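Local coordinates for transglutaminase-like domain-containing protein (Streptococcus suis, PDB 4XZ7), which is probably a secreted transglutaminase with antiphagocytic properties that acts as a virulence factor, this chain being one portion of the longer protein, at residues Gln260-Cys264 with Val265-Thr269; Thr73-Ile76 with His77-Pro80. All coordinates share one frame; numbering follows the deposited sequence.

Contact 1. Residues Gln260-Cys264 with Val265-Thr269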
loop_
_atom_site.group_PDB
_atom_site.type_symbol
_atom_site.label_atom_id
_atom_site.label_comp_id
_atom_site.label_asym_id
_atom_site.label_seq_id
_atom_site.Cartn_x
_atom_site.Cartn_y
_atom_site.Cartn_z
ATOM N N GLN B 260 -14.016 -14.080 5.927
ATOM C CA GLN B 260 -15.315 -14.688 5.627
ATOM C C GLN B 260 -15.921 -14.138 4.335
ATOM O O GLN B 260 -17.136 -14.146 4.132
ATOM C CB GLN B 260 -16.273 -14.490 6.802
ATOM C CG GLN B 260 -15.701 -14.949 8.141
ATOM C CD GLN B 260 -16.755 -15.026 9.222
ATOM O OE1 GLN B 260 -17.261 -14.008 9.679
ATOM N NE2 GLN B 260 -17.109 -16.244 9.619
ATOM N N LYS B 261 -15.047 -13.675 3.453
ATOM C CA LYS B 261 -15.456 -13.092 2.196
ATOM C C LYS B 261 -14.334 -13.397 1.231
ATOM O O LYS B 261 -13.166 -13.089 1.504
ATOM C CB LYS B 261 -15.682 -11.584 2.328
ATOM C CG LYS B 261 -16.338 -10.910 1.133
ATOM C CD LYS B 261 -16.499 -9.415 1.441
ATOM C CE LYS B 261 -17.307 -8.686 0.396
ATOM N NZ LYS B 261 -17.193 -7.229 0.645
ATOM N N ALA B 262 -14.675 -14.006 0.104
ATOM C CA ALA B 262 -13.635 -14.591 -0.727
ATOM C C ALA B 262 -14.066 -14.754 -2.177
ATOM O O ALA B 262 -15.257 -14.653 -2.506
ATOM C CB ALA B 262 -13.208 -15.946 -0.148
ATOM N N MET B 263 -13.091 -14.959 -3.019
ATOM C CA MET B 263 -13.276 -15.345 -4.378
ATOM C C MET B 263 -12.735 -16.729 -4.613
ATOM O O MET B 263 -12.307 -17.341 -3.703
ATOM C CB MET B 263 -12.600 -14.360 -5.285
ATOM C CG MET B 263 -13.411 -13.139 -5.435
ATOM S SD MET B 263 -12.599 -11.735 -6.096
ATOM C CE MET B 263 -11.870 -12.296 -7.578
ATOM N N CYS B 264 -12.760 -17.165 -5.853
ATOM C CA CYS B 264 -12.467 -18.537 -6.217
ATOM C C CYS B 264 -11.154 -19.124 -5.683
ATOM O O CYS B 264 -11.156 -20.197 -5.180
ATOM C CB CYS B 264 -12.628 -18.793 -7.729
ATOM S SG CYS B 264 -11.474 -17.967 -8.819
ATOM N N VAL B 265 -10.066 -18.395 -5.803
ATOM C CA VAL B 265 -8.810 -18.856 -5.309
ATOM C C VAL B 265 -8.880 -19.017 -3.809
ATOM O O VAL B 265 -8.424 -19.983 -3.310
ATOM C CB VAL B 265 -7.620 -17.986 -5.736
ATOM C CG1 VAL B 265 -6.355 -18.450 -5.055
ATOM C CG2 VAL B 265 -7.442 -18.044 -7.235
ATOM N N GLY B 266 -9.504 -18.082 -3.119
ATOM C CA GLY B 266 -9.674 -18.237 -1.682
ATOM C C GLY B 266 -10.418 -19.504 -1.300
ATOM O O GLY B 266 -9.902 -20.347 -0.562
ATOM N N PHE B 267 -11.642 -19.642 -1.807
ATOM C CA PHE B 267 -12.404 -20.880 -1.627
ATOM C C PHE B 267 -11.584 -22.140 -1.912
ATOM O O PHE B 267 -11.584 -23.071 -1.122
ATOM C CB PHE B 267 -13.624 -20.885 -2.534
ATOM C CG PHE B 267 -14.797 -20.119 -2.002
ATOM C CD1 PHE B 267 -15.834 -20.783 -1.359
ATOM C CD2 PHE B 267 -14.893 -18.746 -2.192
ATOM C CE1 PHE B 267 -16.938 -20.087 -0.897
ATOM C CE2 PHE B 267 -15.996 -18.035 -1.732
ATOM C CZ PHE B 267 -17.024 -18.704 -1.089
ATOM N N SER B 268 -10.893 -22.166 -3.046
ATOM C CA SER B 268 -10.157 -23.355 -3.478
ATOM C C SER B 268 -8.938 -23.635 -2.593
ATOM O O SER B 268 -8.583 -24.797 -2.359
ATOM C CB SER B 268 -9.712 -23.219 -4.941
ATOM O OG SER B 268 -10.824 -23.004 -5.812
ATOM N N THR B 269 -8.292 -22.582 -2.103
ATOM C CA THR B 269 -7.115 -22.760 -1.243
ATOM C C THR B 269 -7.505 -23.279 0.143
ATOM O O THR B 269 -6.872 -24.194 0.684
ATOM C CB THR B 269 -6.334 -21.452 -1.090
ATOM O OG1 THR B 269 -5.929 -20.985 -2.389
ATOM C CG2 THR B 269 -5.124 -21.651 -0.188
#
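Met263 occupies the N-cap position of helix 264-277, and its carbonyl oxygen takes the first-turn bond from Phe267 N at 3.1 Å, with an N-H...O angle of 162°. The Phe267 ring reaches back over the turn toward the preceding strand 261-262. Ala262 CB packs against the CE2 corner of the Phe267 ring from off its plane, at 3.8 Å from CE2. At the ring edge, near its plane, lie two carbonyl oxygens: Ala262 O is 3.5 Å from Phe267 CE2, and Met263 O is 3.3 Å from Phe267 CD2. The ring gets there because CG lies anti to the carbonyl carbon, beside the backbone N (chi1 -82°). This strand-to-helix junction belongs to the transglutaminase-like region. Cys264 at the start of the helix touches His295 of strand 294-302, a placement consistent with the cysteine-histidine pair of papain-like and transglutaminase folds. Its SG is tucked between the backbone N and the carbonyl carbon (chi1 67°), and lies 3.4 Å from Val265 N. One turn on, Cys264 O receives two bonds from Ser268, one from N and one from OG, both at 2.9 Å. They arrive from opposite faces of the carbonyl plane. Ser268 OG also has a weak bond with Ala296 O of strand 294-302. Thr269 OG1 repeats the hydroxyl-to-carbonyl bond on Val265 O, at 2.8 Å. The second subunit packs Tyr169 against Val265.

Contact 2. Residues Thr73-Ile76 with His77-Pro80; sequences TQNI and HDFP
Thr73 lies alongside the Pro80 ring, both side chains pointing the same way, with Thr73 CB 3.8 Å from Pro80 CB. Thr73 OG1 and CG2 are each 3.9 Å from the same Pro80 CB. Nearer the turn, Asn75 and Asp78 run side by side. Asn75 CG is anti to the backbone N (chi1 -180°), which carries OD1 to 3.1 Å from Asp78 CA. The amide and carboxylate planes are 36° apart, and Asn75 ND2 is 3.7 Å from Asp78 OD2, too far to count as a hydrogen bond. These residues form a tight beta hairpin between strands 74-76 and 79-86. His77 and Asp78 make its two-residue loop, both with positive phi, close to a type I' turn. The bond from Ile76 N to Phe79 O is 3.0 Å long and almost straight. The return bond, Phe79 N to Ile76 O, is also 3.0 Å but more bent. Past the loop, the Pro80 CD atom lies over one face of the Phe79 ring, near its rim. That ring also stacks with His37 of strand 36-40, while Asn154 bonds the Asn75 backbone N through OD1 and the side-chain OE1 of Gln74 through its backbone N.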
loop_
_atom_site.group_PDB
_atom_site.type_symbol
_atom_site.label_atom_id
_atom_site.label_comp_id
_atom_site.label_asym_id
_atom_site.label_seq_id
_atom_site.Cartn_x
_atom_site.Cartn_y
_atom_site.Cartn_z
ATOM N N THR B 73 -2.996 14.892 36.926
ATOM C CA THR B 73 -4.317 14.822 36.314
ATOM C C THR B 73 -5.059 16.149 36.371
ATOM O O THR B 73 -4.759 17.009 37.195
ATOM C CB THR B 73 -5.214 13.754 36.979
ATOM O OG1 THR B 73 -5.406 14.067 38.368
ATOM C CG2 THR B 73 -4.606 12.363 36.841
ATOM N N GLN B 74 -6.041 16.275 35.485
ATOM C CA GLN B 74 -6.988 17.384 35.427
ATOM C C GLN B 74 -8.374 16.904 35.866
ATOM O O GLN B 74 -8.880 15.897 35.369
ATOM C CB GLN B 74 -7.054 17.954 33.999
ATOM C CG GLN B 74 -5.696 18.412 33.460
ATOM C CD GLN B 74 -5.149 19.620 34.236
ATOM O OE1 GLN B 74 -5.878 20.587 34.495
ATOM N NE2 GLN B 74 -3.868 19.556 34.620
ATOM N N ASN B 75 -8.984 17.621 36.796
ATOM C CA ASN B 75 -10.276 17.228 37.318
ATOM C C ASN B 75 -11.309 17.701 36.317
ATOM O O ASN B 75 -11.529 18.897 36.176
ATOM C CB ASN B 75 -10.505 17.830 38.717
ATOM C CG ASN B 75 -11.848 17.447 39.326
ATOM O OD1 ASN B 75 -12.309 16.317 39.186
ATOM N ND2 ASN B 75 -12.487 18.404 40.006
ATOM N N ILE B 76 -11.903 16.786 35.563
ATOM C CA ILE B 76 -12.905 17.230 34.607
ATOM C C ILE B 76 -14.179 16.432 34.843
ATOM O O ILE B 76 -14.161 15.204 34.801
ATOM C CB ILE B 76 -12.416 17.092 33.166
ATOM C CG1 ILE B 76 -11.160 17.953 32.944
ATOM C CG2 ILE B 76 -13.507 17.519 32.192
ATOM C CD1 ILE B 76 -10.615 17.875 31.534
ATOM N N HIS B 77 -15.263 17.151 35.130
ATOM C CA HIS B 77 -16.527 16.567 35.598
ATOM C C HIS B 77 -16.259 15.508 36.640
ATOM O O HIS B 77 -16.712 14.372 36.524
ATOM C CB HIS B 77 -17.341 15.981 34.449
ATOM C CG HIS B 77 -17.956 17.015 33.563
ATOM N ND1 HIS B 77 -17.573 17.197 32.255
ATOM C CD2 HIS B 77 -18.918 17.935 33.805
ATOM C CE1 HIS B 77 -18.276 18.177 31.722
ATOM N NE2 HIS B 77 -19.102 18.641 32.638
ATOM N N ASP B 78 -15.505 15.919 37.649
ATOM C CA ASP B 78 -15.159 15.107 38.799
ATOM C C ASP B 78 -14.569 13.758 38.399
ATOM O O ASP B 78 -14.839 12.746 39.032
ATOM C CB ASP B 78 -16.380 14.937 39.700
ATOM C CG ASP B 78 -16.634 16.172 40.557
ATOM O OD1 ASP B 78 -17.815 16.561 40.712
ATOM O OD2 ASP B 78 -15.647 16.763 41.065
ATOM N N PHE B 79 -13.762 13.747 37.345
ATOM C CA PHE B 79 -13.004 12.545 37.047
ATOM C C PHE B 79 -11.595 12.895 36.565
ATOM O O PHE B 79 -11.402 13.839 35.790
ATOM C CB PHE B 79 -13.735 11.683 36.016
ATOM C CG PHE B 79 -13.435 10.211 36.153
ATOM C CD1 PHE B 79 -14.108 9.435 37.086
ATOM C CD2 PHE B 79 -12.459 9.612 35.370
ATOM C CE1 PHE B 79 -13.814 8.081 37.225
ATOM C CE2 PHE B 79 -12.164 8.256 35.502
ATOM C CZ PHE B 79 -12.839 7.494 36.428
ATOM N N PRO B 80 -10.600 12.153 37.061
ATOM C CA PRO B 80 -9.225 12.514 36.712
ATOM C C PRO B 80 -8.910 12.206 35.250
ATOM O O PRO B 80 -9.178 11.105 34.723
ATOM C CB PRO B 80 -8.366 11.684 37.678
ATOM C CG PRO B 80 -9.299 10.682 38.332
ATOM C CD PRO B 80 -10.695 11.188 38.174
#

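How the contacts relate
From the N terminus, contact 2 comes first. It closes the short hairpin of strands 74-76 and 79-86, at the surface of a mixed sheet that also holds strand 36-40. The chain then runs through a second mixed sheet and several helices before contact 1 begins. Contact 1 is buried and joins strand 261-262, paired with strand 229-230, to helix 264-277 within the transglutaminase-like region. The two contacts follow in series, so neither nests in nor crosses the other. The centres of contact 1 and contact 2 are about 51 Å apart, on opposite sides of the chain's centre. The nearest atoms of contact 1 and contact 2 are about 34 Å apart. Contact 1 also reaches the second subunit; contact 2 does not.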